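Local coordinates for protein acyltransferase (Actinoplanes teichomyceticus, PDB 4Q38) that probably transfers long aliphatic acyl groups from acyl-CoA to the amino sugar of the glycopeptide antibiotic teicoplanin, at residues L194-A199 and L208-P213; V246-S251 and T332-L337. All coordinates share one frame; numbering follows the deposited sequence.

Contact 1. Residues L194-A199 and L208-P213. With TEC (2-amino-6-O-decanoyl-2-deoxy-beta-D-glucopyranose), chain E.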
ATOM      1  N   LEU A 194      -1.955  11.618   7.413  1.00 21.45           N
ATOM      2  CA  LEU A 194      -2.263  10.207   7.695  1.00 21.34           C
ATOM      3  C   LEU A 194      -3.336   9.649   6.774  1.00 21.77           C
ATOM      4  O   LEU A 194      -4.163  10.394   6.248  1.00 22.80           O
ATOM      5  CB  LEU A 194      -2.770  10.068   9.126  1.00 21.93           C
ATOM      6  CG  LEU A 194      -1.942  10.676  10.250  1.00 22.02           C
ATOM      7  CD1 LEU A 194      -2.718  10.470  11.535  1.00 23.35           C
ATOM      8  CD2 LEU A 194      -0.570  10.011  10.296  1.00 22.81           C
ATOM      9  N   GLN A 195      -3.320   8.325   6.617  1.00 21.77           N
ATOM     10  CA  GLN A 195      -4.390   7.581   5.974  1.00 21.16           C
ATOM     11  C   GLN A 195      -5.198   6.816   7.010  1.00 20.75           C
ATOM     12  O   GLN A 195      -4.679   6.441   8.066  1.00 20.24           O
ATOM     13  CB  GLN A 195      -3.812   6.540   5.023  1.00 21.41           C
ATOM     14  CG  GLN A 195      -3.049   7.085   3.832  1.00 21.83           C
ATOM     15  CD  GLN A 195      -2.083   6.049   3.308  1.00 22.52           C
ATOM     16  OE1 GLN A 195      -1.510   5.292   4.093  1.00 22.83           O
ATOM     17  NE2 GLN A 195      -1.904   5.996   1.986  1.00 21.57           N
ATOM     18  N   PHE A 196      -6.465   6.576   6.685  1.00 20.39           N
ATOM     19  CA  PHE A 196      -7.359   5.777   7.531  1.00 20.80           C
ATOM     20  C   PHE A 196      -8.083   4.744   6.693  1.00 20.48           C
ATOM     21  O   PHE A 196      -8.621   5.065   5.637  1.00 19.53           O
ATOM     22  CB  PHE A 196      -8.391   6.674   8.241  1.00 20.08           C
ATOM     23  CG  PHE A 196      -7.777   7.656   9.197  1.00 21.04           C
ATOM     24  CD1 PHE A 196      -7.512   7.298  10.510  1.00 20.65           C
ATOM     25  CD2 PHE A 196      -7.425   8.937   8.769  1.00 21.41           C
ATOM     26  CE1 PHE A 196      -6.914   8.197  11.394  1.00 21.34           C
ATOM     27  CE2 PHE A 196      -6.837   9.843   9.647  1.00 21.21           C
ATOM     28  CZ  PHE A 196      -6.569   9.471  10.957  1.00 21.12           C
ATOM     29  N   SER A 197      -8.097   3.505   7.178  1.00 20.84           N
ATOM     30  CA  SER A 197      -8.839   2.432   6.518  1.00 21.79           C
ATOM     31  C   SER A 197     -10.049   1.985   7.344  1.00 21.76           C
ATOM     32  O   SER A 197      -9.980   1.911   8.571  1.00 22.51           O
ATOM     33  CB  SER A 197      -7.935   1.221   6.290  1.00 20.88           C
ATOM     34  OG  SER A 197      -7.356   0.829   7.522  1.00 22.31           O
ATOM     35  N   LEU A 198     -11.144   1.683   6.658  1.00 21.68           N
ATOM     36  CA  LEU A 198     -12.280   1.000   7.278  1.00 23.36           C
ATOM     37  C   LEU A 198     -11.785  -0.364   7.730  1.00 22.57           C
ATOM     38  O   LEU A 198     -11.185  -1.101   6.959  1.00 23.37           O
ATOM     39  CB  LEU A 198     -13.415   0.820   6.278  1.00 23.47           C
ATOM     40  CG  LEU A 198     -14.087   2.068   5.707  1.00 24.67           C
ATOM     41  CD1 LEU A 198     -14.860   1.708   4.447  1.00 25.69           C
ATOM     42  CD2 LEU A 198     -15.016   2.671   6.744  1.00 24.10           C
ATOM     43  N   ALA A 199     -12.000  -0.679   8.998  1.00 23.53           N
ATOM     44  CA  ALA A 199     -11.496  -1.931   9.555  1.00 22.97           C
ATOM     45  C   ALA A 199     -12.427  -2.473  10.626  1.00 23.17           C
ATOM     46  O   ALA A 199     -13.279  -1.758  11.144  1.00 22.21           O
ATOM     47  CB  ALA A 199     -10.098  -1.727  10.126  1.00 22.34           C
ATOM     48  N   LEU A 208     -10.916   2.317  12.850  1.00 22.32           N
ATOM     49  CA  LEU A 208     -10.157   2.797  11.701  1.00 21.78           C
ATOM     50  C   LEU A 208      -8.701   2.384  11.821  1.00 21.22           C
ATOM     51  O   LEU A 208      -8.065   2.601  12.854  1.00 22.03           O
ATOM     52  CB  LEU A 208     -10.290   4.313  11.556  1.00 21.50           C
ATOM     53  CG  LEU A 208     -11.712   4.876  11.372  1.00 22.07           C
ATOM     54  CD1 LEU A 208     -11.611   6.398  11.360  1.00 22.27           C
ATOM     55  CD2 LEU A 208     -12.386   4.398  10.092  1.00 21.24           C
ATOM     56  N   GLY A 209      -8.171   1.770  10.766  1.00 20.15           N
ATOM     57  CA  GLY A 209      -6.739   1.519  10.692  1.00 20.81           C
ATOM     58  C   GLY A 209      -6.071   2.853  10.397  1.00 21.31           C
ATOM     59  O   GLY A 209      -6.569   3.630   9.587  1.00 21.72           O
ATOM     60  N   LEU A 210      -4.977   3.141  11.083  1.00 21.46           N
ATOM     61  CA  LEU A 210      -4.248   4.394  10.848  1.00 22.01           C
ATOM     62  C   LEU A 210      -2.947   4.018  10.154  1.00 22.12           C
ATOM     63  O   LEU A 210      -2.308   3.057  10.546  1.00 24.40           O
ATOM     64  CB  LEU A 210      -4.006   5.138  12.169  1.00 21.96           C
ATOM     65  CG  LEU A 210      -3.309   6.512  12.161  1.00 21.57           C
ATOM     66  CD1 LEU A 210      -3.747   7.301  13.386  1.00 22.07           C
ATOM     67  CD2 LEU A 210      -1.789   6.390  12.118  1.00 22.13           C
ATOM     68  N   HIS A 211      -2.566   4.762   9.116  1.00 21.80           N
ATOM     69  CA  HIS A 211      -1.370   4.432   8.339  1.00 22.81           C
ATOM     70  C   HIS A 211      -0.613   5.693   7.992  1.00 22.69           C
ATOM     71  O   HIS A 211      -1.204   6.767   7.897  1.00 21.97           O
ATOM     72  CB  HIS A 211      -1.742   3.677   7.058  1.00 22.34           C
ATOM     73  CG  HIS A 211      -2.773   2.597   7.265  1.00 22.65           C
ATOM     74  ND1 HIS A 211      -2.443   1.330   7.579  1.00 22.99           N
ATOM     75  CD2 HIS A 211      -4.165   2.640   7.222  1.00 22.33           C
ATOM     76  CE1 HIS A 211      -3.562   0.592   7.717  1.00 22.15           C
ATOM     77  NE2 HIS A 211      -4.615   1.391   7.495  1.00 22.29           N
ATOM     78  N   VAL A 212       0.697   5.564   7.808  1.00 22.08           N
ATOM     79  CA  VAL A 212       1.549   6.714   7.519  1.00 23.52           C
ATOM     80  C   VAL A 212       2.252   6.475   6.180  1.00 23.81           C
ATOM     81  O   VAL A 212       3.191   5.674   6.100  1.00 26.42           O
ATOM     82  CB  VAL A 212       2.596   6.973   8.642  1.00 23.67           C
ATOM     83  CG1 VAL A 212       3.423   8.223   8.325  1.00 23.58           C
ATOM     84  CG2 VAL A 212       1.924   7.120  10.008  1.00 23.93           C
ATOM     85  N   PRO A 213       1.777   7.135   5.116  1.00 23.64           N
ATOM     86  CA  PRO A 213       2.484   7.053   3.844  1.00 23.72           C
ATOM     87  C   PRO A 213       3.826   7.781   3.934  1.00 24.39           C
ATOM     88  O   PRO A 213       4.003   8.678   4.767  1.00 23.85           O
ATOM     89  CB  PRO A 213       1.548   7.760   2.860  1.00 24.17           C
ATOM     90  CG  PRO A 213       0.663   8.618   3.696  1.00 24.26           C
ATOM     91  CD  PRO A 213       0.573   7.986   5.050  1.00 23.84           C
TER
HETATM   92  CAV TEC E 404       3.847   7.391  16.488  1.00 38.94           C
HETATM   93  CAU TEC E 404       2.927   7.813  15.364  1.00 40.19           C
HETATM   94  CAT TEC E 404       1.719   6.923  15.233  1.00 40.56           C
HETATM   95  CAS TEC E 404       2.078   5.467  15.342  1.00 38.15           C
HETATM   96  CAR TEC E 404       1.036   4.644  14.644  1.00 36.83           C
HETATM   97  CAQ TEC E 404       1.648   4.119  13.397  1.00 36.37           C
HETATM   98  CAP TEC E 404       0.729   3.257  12.604  1.00 34.63           C
HETATM   99  CAO TEC E 404       1.317   3.179  11.236  1.00 35.20           C
HETATM  100  CAN TEC E 404       0.944   1.921  10.557  1.00 36.41           C
HETATM  101  CAM TEC E 404       1.301   1.954   9.094  1.00 40.59           C
HETATM  102  OAW TEC E 404       1.727   2.957   8.574  1.00 37.84           O
HETATM  103  O6  TEC E 404       1.223   0.752   8.498  1.00 45.70           O
HETATM  104  C6  TEC E 404       0.514   0.590   7.286  1.00 47.37           C
HETATM  105  C5  TEC E 404       1.443   0.184   6.115  1.00 53.25           C
HETATM  106  O5  TEC E 404       0.955  -0.911   5.400  1.00 55.40           O
HETATM  107  C1  TEC E 404       2.177  -1.314   4.723  0.50 56.48           C
HETATM  108  O1  TEC E 404       2.367  -2.575   4.458  0.50 57.27           O
HETATM  109  C2  TEC E 404       2.284  -0.487   3.473  1.00 57.97           C
HETATM  110  N2  TEC E 404       3.497  -0.884   2.776  1.00 60.57           N
HETATM  111  C3  TEC E 404       2.495   0.841   4.031  1.00 55.68           C
HETATM  112  O3  TEC E 404       2.250   1.552   2.943  1.00 60.90           O
HETATM  113  C4  TEC E 404       1.529   1.262   5.107  1.00 52.63           C
HETATM  114  O4  TEC E 404       2.036   2.285   5.728  1.00 46.82           O

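Contact 2. Residues V246-S251 and T332-L337. With TEC (2-amino-6-O-decanoyl-2-deoxy-beta-D-glucopyranose), chain E.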
ATOM      1  N   VAL A 246     -12.372   4.510  17.558  1.00 24.21           N
ATOM      2  CA  VAL A 246     -10.957   4.313  17.882  0.50 24.23           C
ATOM      3  C   VAL A 246     -10.121   4.086  16.608  1.00 24.02           C
ATOM      4  O   VAL A 246     -10.602   3.444  15.677  1.00 23.40           O
ATOM      5  CB  VAL A 246     -10.809   3.064  18.792  0.50 24.19           C
ATOM      6  CG1 VAL A 246      -9.357   2.784  19.124  0.50 23.68           C
ATOM      7  CG2 VAL A 246     -11.631   3.210  20.074  0.50 24.64           C
ATOM      8  N   ALA A 247      -8.876   4.563  16.600  1.00 23.74           N
ATOM      9  CA  ALA A 247      -7.927   4.243  15.550  1.00 24.41           C
ATOM     10  C   ALA A 247      -6.935   3.247  16.112  1.00 25.22           C
ATOM     11  O   ALA A 247      -6.464   3.403  17.247  1.00 25.43           O
ATOM     12  CB  ALA A 247      -7.202   5.494  15.059  1.00 23.80           C
ATOM     13  N   TRP A 248      -6.627   2.228  15.307  1.00 25.36           N
ATOM     14  CA  TRP A 248      -5.619   1.255  15.681  0.50 25.26           C
ATOM     15  C   TRP A 248      -4.438   1.362  14.766  1.00 26.08           C
ATOM     16  O   TRP A 248      -4.572   1.642  13.572  1.00 26.17           O
ATOM     17  CB  TRP A 248      -6.195  -0.153  15.663  0.50 25.03           C
ATOM     18  CG  TRP A 248      -7.150  -0.427  16.806  0.50 25.12           C
ATOM     19  CD1 TRP A 248      -8.492  -0.058  16.900  0.50 25.63           C
ATOM     20  CD2 TRP A 248      -6.864  -1.137  18.057  0.50 25.08           C
ATOM     21  NE1 TRP A 248      -9.038  -0.486  18.086  0.50 24.96           N
ATOM     22  CE2 TRP A 248      -8.110  -1.132  18.830  0.50 25.24           C
ATOM     23  CE3 TRP A 248      -5.740  -1.745  18.598  0.50 25.24           C
ATOM     24  CZ2 TRP A 248      -8.204  -1.729  20.075  0.50 25.69           C
ATOM     25  CZ3 TRP A 248      -5.849  -2.340  19.855  0.50 25.18           C
ATOM     26  CH2 TRP A 248      -7.052  -2.330  20.575  0.50 25.22           C
ATOM     27  N   GLY A 249      -3.256   1.162  15.331  1.00 26.45           N
ATOM     28  CA  GLY A 249      -2.030   1.159  14.539  1.00 27.93           C
ATOM     29  C   GLY A 249      -1.160  -0.021  14.916  1.00 28.30           C
ATOM     30  O   GLY A 249      -1.089  -0.381  16.090  1.00 28.53           O
ATOM     31  N   SER A 250      -0.532  -0.651  13.920  1.00 28.44           N
ATOM     32  CA  SER A 250       0.522  -1.643  14.163  1.00 28.68           C
ATOM     33  C   SER A 250       1.747  -1.186  13.380  1.00 29.79           C
ATOM     34  O   SER A 250       1.664  -0.977  12.170  1.00 29.11           O
ATOM     35  CB  SER A 250       0.118  -3.044  13.699  1.00 30.43           C
ATOM     36  OG  SER A 250      -1.048  -3.498  14.356  1.00 30.85           O
ATOM     37  N   SER A 251       2.875  -1.000  14.060  1.00 27.10           N
ATOM     38  CA  SER A 251       4.030  -0.407  13.401  1.00 27.42           C
ATOM     39  C   SER A 251       5.323  -0.596  14.173  1.00 28.18           C
ATOM     40  O   SER A 251       5.328  -0.671  15.402  1.00 26.79           O
ATOM     41  CB  SER A 251       3.806   1.095  13.185  1.00 27.10           C
ATOM     42  OG  SER A 251       4.869   1.668  12.441  1.00 26.20           O
ATOM     43  N   THR A 332       1.392  -2.826  18.651  1.00 29.39           N
ATOM     44  CA  THR A 332       0.030  -2.487  18.303  1.00 29.57           C
ATOM     45  C   THR A 332      -0.588  -1.667  19.427  1.00 29.46           C
ATOM     46  O   THR A 332      -0.393  -1.965  20.605  1.00 29.55           O
ATOM     47  CB  THR A 332      -0.792  -3.768  18.045  1.00 29.93           C
ATOM     48  OG1 THR A 332      -0.308  -4.394  16.855  1.00 31.26           O
ATOM     49  CG2 THR A 332      -2.273  -3.471  17.870  1.00 30.78           C
ATOM     50  N   GLY A 333      -1.315  -0.623  19.054  1.00 27.78           N
ATOM     51  CA  GLY A 333      -1.970   0.222  20.027  1.00 27.63           C
ATOM     52  C   GLY A 333      -3.133   0.965  19.418  1.00 27.36           C
ATOM     53  O   GLY A 333      -3.448   0.789  18.235  1.00 26.67           O
ATOM     54  N   PHE A 334      -3.765   1.802  20.237  1.00 26.83           N
ATOM     55  CA  PHE A 334      -4.905   2.596  19.807  1.00 28.51           C
ATOM     56  C   PHE A 334      -4.840   4.020  20.342  1.00 28.14           C
ATOM     57  O   PHE A 334      -4.136   4.308  21.320  1.00 27.07           O
ATOM     58  CB  PHE A 334      -6.225   1.944  20.251  1.00 28.71           C
ATOM     59  CG  PHE A 334      -6.498   2.064  21.738  1.00 31.22           C
ATOM     60  CD1 PHE A 334      -7.156   3.179  22.259  1.00 32.00           C
ATOM     61  CD2 PHE A 334      -6.093   1.064  22.615  1.00 31.58           C
ATOM     62  CE1 PHE A 334      -7.402   3.291  23.626  1.00 33.90           C
ATOM     63  CE2 PHE A 334      -6.344   1.167  23.986  1.00 33.24           C
ATOM     64  CZ  PHE A 334      -6.998   2.284  24.491  1.00 32.50           C
ATOM     65  N   VAL A 335      -5.587   4.898  19.675  1.00 27.42           N
ATOM     66  CA  VAL A 335      -5.901   6.229  20.171  1.00 28.07           C
ATOM     67  C   VAL A 335      -7.380   6.470  19.896  1.00 27.47           C
ATOM     68  O   VAL A 335      -7.889   6.104  18.841  1.00 25.45           O
ATOM     69  CB  VAL A 335      -5.039   7.341  19.506  1.00 28.35           C
ATOM     70  CG1 VAL A 335      -3.608   7.305  20.024  1.00 27.55           C
ATOM     71  CG2 VAL A 335      -5.047   7.230  17.982  1.00 27.85           C
ATOM     72  N   LYS A 336      -8.079   7.065  20.854  1.00 28.49           N
ATOM     73  CA  LYS A 336      -9.477   7.434  20.655  1.00 31.53           C
ATOM     74  C   LYS A 336      -9.555   8.529  19.598  1.00 31.40           C
ATOM     75  O   LYS A 336      -8.701   9.417  19.559  1.00 31.65           O
ATOM     76  CB  LYS A 336     -10.087   7.906  21.988  1.00 35.65           C
ATOM     77  CG  LYS A 336     -11.559   8.298  21.940  1.00 40.05           C
ATOM     78  CD  LYS A 336     -12.500   7.115  22.170  1.00 44.11           C
ATOM     79  CE  LYS A 336     -13.808   7.587  22.804  1.00 47.68           C
ATOM     80  NZ  LYS A 336     -14.857   6.525  22.851  1.00 51.19           N
ATOM     81  N   LEU A 337     -10.555   8.456  18.727  1.00 30.03           N
ATOM     82  CA  LEU A 337     -10.748   9.493  17.705  1.00 30.38           C
ATOM     83  C   LEU A 337     -11.357  10.751  18.311  1.00 32.08           C
ATOM     84  O   LEU A 337     -12.392  10.671  18.977  1.00 30.73           O
ATOM     85  CB  LEU A 337     -11.650   8.986  16.580  1.00 29.29           C
ATOM     86  CG  LEU A 337     -11.140   7.755  15.817  1.00 29.59           C
ATOM     87  CD1 LEU A 337     -12.237   7.192  14.923  1.00 29.57           C
ATOM     88  CD2 LEU A 337      -9.895   8.080  15.011  1.00 29.19           C
TER
HETATM   89  CAV TEC E 404       3.847   7.391  16.488  1.00 38.94           C
HETATM   90  CAU TEC E 404       2.927   7.813  15.364  1.00 40.19           C
HETATM   91  CAT TEC E 404       1.719   6.923  15.233  1.00 40.56           C
HETATM   92  CAS TEC E 404       2.078   5.467  15.342  1.00 38.15           C
HETATM   93  CAR TEC E 404       1.036   4.644  14.644  1.00 36.83           C
HETATM   94  CAQ TEC E 404       1.648   4.119  13.397  1.00 36.37           C
HETATM   95  CAP TEC E 404       0.729   3.257  12.604  1.00 34.63           C
HETATM   96  CAO TEC E 404       1.317   3.179  11.236  1.00 35.20           C
HETATM   97  CAN TEC E 404       0.944   1.921  10.557  1.00 36.41           C
HETATM   98  CAM TEC E 404       1.301   1.954   9.094  1.00 40.59           C
HETATM   99  OAW TEC E 404       1.727   2.957   8.574  1.00 37.84           O
HETATM  100  O6  TEC E 404       1.223   0.752   8.498  1.00 45.70           O
HETATM  101  C6  TEC E 404       0.514   0.590   7.286  1.00 47.37           C
HETATM  102  C5  TEC E 404       1.443   0.184   6.115  1.00 53.25           C
HETATM  103  O5  TEC E 404       0.955  -0.911   5.400  1.00 55.40           O
HETATM  104  C1  TEC E 404       2.177  -1.314   4.723  0.50 56.48           C
HETATM  105  O1  TEC E 404       2.367  -2.575   4.458  0.50 57.27           O
HETATM  106  C2  TEC E 404       2.284  -0.487   3.473  1.00 57.97           C
HETATM  107  N2  TEC E 404       3.497  -0.884   2.776  1.00 60.57           N
HETATM  108  C3  TEC E 404       2.495   0.841   4.031  1.00 55.68           C
HETATM  109  O3  TEC E 404       2.250   1.552   2.943  1.00 60.90           O
HETATM  110  C4  TEC E 404       1.529   1.262   5.107  1.00 52.63           C
HETATM  111  O4  TEC E 404       2.036   2.285   5.728  1.00 46.82           O

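Contact 1. Residues L194-A199 and L208-P213
A chi1 of 55° sets Ser197 OG between its own backbone N and carbonyl carbon; on His211, CG lies anti to the carbonyl carbon and chi2 (-89°) turns the imidazole so that NE2 faces that hydroxyl. Their strands form an antiparallel beta hairpin of the GNAT-like domain, with paired backbone hydrogen bonds joining Gln195 to His211 and Ser197 to Gly209. Ser197 OG meets the imidazole at its edge and in plane, 2.8 Å from His211 NE2, and either group could be the donor. Gly209 has no side chain, so the hydroxyl can settle there, with Ser197 OG 3.3 Å from Gly209 CA. Ser197 also lies at a site where N-acetyl-D-glucosamine has been seen bound to this protein, though not to this chain here. Gln195 crosses His211 at about a right angle, its amide turned 78° from the ring, and reaches Pro213 tip to tip. On the other face of the hairpin Phe196 CE1 is 3.8 Å from Leu210 CD1, side by side. At the ring's other nitrogen, His211 ND1 is 3.1 Å from TEC C6. One residue on, Val212 N donates a 2.9 Å hydrogen bond to TEC OAW, the decanoyl ester carbonyl oxygen.

Contact 2. Residues V246-S251 and T332-L337
Trp248 and Phe334 lie side by side and point the same way, a non-hydrogen-bonded pair on two antiparallel strands of the GNAT-like domain. Phe334 CB lies over one face of the indole, making a CH-pi contact 3.9 Å from the centroid of the Trp248 six-membered ring and 13° off its normal. The two ring planes are inclined by 47°, their centroids 5.5 Å apart. At the edge of the indole, Thr332 CG2 is 3.9 Å from Trp248 CE3. Two conformers are deposited for Trp248, and the geometry given is that of one of them. Farther along the same face Ser250 and Thr332 share a hydrogen bond, Ser250 OG 2.8 Å from Thr332 OG1, in which either hydroxyl could be the donor. On the face of Ala247 and Val335, Ala247 CB meets Val335 CG2 at 4.0 Å, and Leu337, just past the strand, brings CD2 to 3.7 Å from Ala247 CB. Gly249 also presents this side to the ligand, and its CA is 4.0 Å from TEC CAP in the decanoyl chain. Backbone hydrogen bonds run in both directions between Ala247 and Val335 and between Gly249 and Gly333. Leu337 and Val335 pack on helix 221-238, while strand 246-251 is flanked on its other edge by strand 206-211, and strand 331-336 by the short strand 276-277.

Contacts 1 and 2 are neighbouring parts of one sheet, their centres about 9 Å apart, joined where strand 206-211 runs parallel to strand 246-251. Trp248 ties them through its backbone: its N is 2.9 Å from Leu208 O and its O is 2.9 Å from Leu210 N, both probable hydrogen bonds. At Leu210 and Ser250 the start of the decanoyl chain passes between the two strands, with TEC CAN 3.4 Å from Leu210 O and 3.4 Å from Ser250 O. This is consistent with the parting of parallel strands that receives acyl-CoA in GNAT folds. Coenzyme A borders the same place, hydrogen-bonded to Val212 O in contact 1 and touching Ser251 in contact 2.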